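Local coordinates for protein putative transcriptional regulator, sugar-binding family (Arthrobacter aurescens, PDB 3NZE) that probably acts as a SorC-family transcriptional regulator that binds DNA and a carbohydrate, at residues D82-Q87 and R116-P121. Residues are numbered along the deposited sequence; the frame is centred on the assembly and turned at random. Where two conformers were deposited one is given.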
loop_
_atom_site.group_PDB
_atom_site.type_symbol
_atom_site.label_atom_id
_atom_site.label_comp_id
_atom_site.label_asym_id
_atom_site.label_seq_id
_atom_site.Cartn_x
_atom_site.Cartn_y
_atom_site.Cartn_z
ATOM N N ASP A 82 -0.272 -5.702 23.657
ATOM C CA ASP A 82 -1.549 -5.009 23.503
ATOM C C ASP A 82 -1.693 -4.282 22.173
ATOM O O ASP A 82 -2.449 -3.315 22.056
ATOM C CB ASP A 82 -1.779 -4.041 24.664
ATOM C CG ASP A 82 -2.094 -4.760 25.957
ATOM O OD1 ASP A 82 -1.259 -4.721 26.886
ATOM O OD2 ASP A 82 -3.176 -5.380 26.036
ATOM N N SER A 83 -0.979 -4.756 21.164
ATOM C CA SER A 83 -1.115 -4.188 19.836
ATOM C C SER A 83 -1.856 -5.128 18.911
ATOM O O SER A 83 -1.953 -6.327 19.167
ATOM C CB SER A 83 0.244 -3.850 19.251
ATOM O OG SER A 83 0.792 -2.740 19.944
ATOM N N ILE A 84 -2.373 -4.563 17.828
ATOM C CA ILE A 84 -3.177 -5.310 16.886
ATOM C C ILE A 84 -2.716 -4.975 15.483
ATOM O O ILE A 84 -2.433 -3.819 15.192
ATOM C CB ILE A 84 -4.649 -4.865 16.987
ATOM C CG1 ILE A 84 -5.208 -5.164 18.376
ATOM C CG2 ILE A 84 -5.491 -5.523 15.911
ATOM C CD1 ILE A 84 -6.544 -4.492 18.649
ATOM N N VAL A 85 -2.623 -5.976 14.616
ATOM C CA VAL A 85 -2.420 -5.704 13.198
ATOM C C VAL A 85 -3.723 -5.995 12.472
ATOM O O VAL A 85 -4.280 -7.090 12.578
ATOM C CB VAL A 85 -1.263 -6.517 12.575
ATOM C CG1 VAL A 85 0.083 -5.988 13.049
ATOM C CG2 VAL A 85 -1.409 -7.997 12.878
ATOM N N VAL A 86 -4.225 -4.994 11.760
ATOM C CA VAL A 86 -5.504 -5.119 11.076
ATOM C C VAL A 86 -5.347 -5.055 9.557
ATOM O O VAL A 86 -4.631 -4.204 9.016
ATOM C CB VAL A 86 -6.557 -4.094 11.607
ATOM C CG1 VAL A 86 -6.062 -2.637 11.452
ATOM C CG2 VAL A 86 -7.907 -4.293 10.922
ATOM N N GLN A 87 -6.013 -5.977 8.875
ATOM C CA GLN A 87 -5.995 -6.058 7.425
ATOM C C GLN A 87 -6.870 -4.945 6.832
ATOM O O GLN A 87 -8.030 -4.801 7.222
ATOM C CB GLN A 87 -6.549 -7.433 7.042
ATOM C CG GLN A 87 -6.548 -7.776 5.572
ATOM C CD GLN A 87 -7.156 -9.158 5.357
ATOM O OE1 GLN A 87 -7.213 -9.960 6.287
ATOM N NE2 GLN A 87 -7.606 -9.439 4.141
ATOM N N ARG A 116 -1.840 -9.177 18.074
ATOM C CA ARG A 116 -3.003 -9.946 17.658
ATOM C C ARG A 116 -3.377 -9.591 16.229
ATOM O O ARG A 116 -3.348 -8.423 15.844
ATOM C CB ARG A 116 -4.194 -9.692 18.579
ATOM C CG ARG A 116 -5.392 -10.564 18.235
ATOM C CD ARG A 116 -6.540 -10.351 19.202
ATOM N NE ARG A 116 -7.419 -9.258 18.793
ATOM C CZ ARG A 116 -7.573 -8.124 19.467
ATOM N NH1 ARG A 116 -6.896 -7.920 20.591
ATOM N NH2 ARG A 116 -8.408 -7.198 19.019
ATOM N N VAL A 117 -3.749 -10.602 15.452
ATOM C CA VAL A 117 -4.117 -10.399 14.060
ATOM C C VAL A 117 -5.634 -10.275 13.895
ATOM O O VAL A 117 -6.393 -11.110 14.380
ATOM C CB VAL A 117 -3.597 -11.552 13.180
ATOM C CG1 VAL A 117 -4.164 -11.456 11.780
ATOM C CG2 VAL A 117 -2.068 -11.551 13.150
ATOM N N GLU A 118 -6.073 -9.226 13.206
ATOM C CA GLU A 118 -7.485 -9.067 12.881
ATOM C C GLU A 118 -7.696 -9.011 11.375
ATOM O O GLU A 118 -7.304 -8.055 10.703
ATOM C CB GLU A 118 -8.063 -7.811 13.529
ATOM C CG GLU A 118 -8.101 -7.865 15.060
ATOM C CD GLU A 118 -9.205 -8.768 15.595
ATOM O OE1 GLU A 118 -10.054 -9.222 14.797
ATOM O OE2 GLU A 118 -9.226 -9.012 16.820
ATOM N N GLN A 119 -8.334 -10.041 10.843
ATOM C CA GLN A 119 -8.565 -10.104 9.409
ATOM C C GLN A 119 -9.950 -9.633 8.993
ATOM O O GLN A 119 -10.846 -9.442 9.819
ATOM C CB GLN A 119 -8.260 -11.506 8.874
ATOM C CG GLN A 119 -6.784 -11.818 9.020
ATOM C CD GLN A 119 -6.313 -12.918 8.112
ATOM O OE1 GLN A 119 -5.934 -13.987 8.582
ATOM N NE2 GLN A 119 -6.318 -12.663 6.797
ATOM N N PHE A 120 -10.108 -9.471 7.686
ATOM C CA PHE A 120 -11.215 -8.738 7.089
ATOM C C PHE A 120 -11.978 -9.758 6.235
ATOM O O PHE A 120 -11.490 -10.161 5.183
ATOM C CB PHE A 120 -10.593 -7.641 6.213
ATOM C CG PHE A 120 -11.523 -6.506 5.836
ATOM C CD1 PHE A 120 -12.687 -6.249 6.539
ATOM C CD2 PHE A 120 -11.195 -5.672 4.779
ATOM C CE1 PHE A 120 -13.517 -5.185 6.174
ATOM C CE2 PHE A 120 -12.010 -4.625 4.406
ATOM C CZ PHE A 120 -13.172 -4.372 5.105
ATOM N N PRO A 121 -13.169 -10.191 6.693
ATOM C CA PRO A 121 -13.838 -11.324 6.026
ATOM C C PRO A 121 -14.615 -10.901 4.780
ATOM O O PRO A 121 -15.825 -11.121 4.694
ATOM C CB PRO A 121 -14.800 -11.831 7.103
ATOM C CG PRO A 121 -15.173 -10.601 7.845
ATOM C CD PRO A 121 -13.883 -9.785 7.916
HETATM O O HOH W 1 -9.016 -12.027 4.179
#
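Gln87 OE1 accepts hydrogen bonds from two N-H groups of 116-121, one on each face of its amide plane. Gln119 NE2 donates at 2.9 Å, tilted from that plane. The backbone N of Phe120 sits above the opposite face, at 3.3 Å. CG of Gln87 is anti to the backbone N (chi1 -176°), and the chain beyond runs extended. Gln87 NE2 hydrogen-bonds to Asn89 O and to a water that also reaches Phe120 O. An alanine here would probably leave Gln119 NE2 and Phe120 N without their shared acceptor. Strands 84-87 and 116-118 run parallel and are joined through helix 99-113, a beta-alpha-beta unit of the Rossmann-like sugar-binding domain. Arg116 O accepts from Val85 N at 2.8 Å, and Val85 O from Glu118 N at 2.9 Å. On the helix 99-113 side, Val85 CG2 meets Val117 CG2 at 3.6 Å, with Met106 against both valines. On the other face, Arg116 forms a salt bridge with Glu118, NE (2.7 Å) and NH2 both gripping OE2 side-on. Ile84 CG1 lies over one guanidinium face, towards its rim, while Ile84 CG2 packs on Glu118 CG. Glu118 is a calcium ligand seen in this protein, though none is bound here.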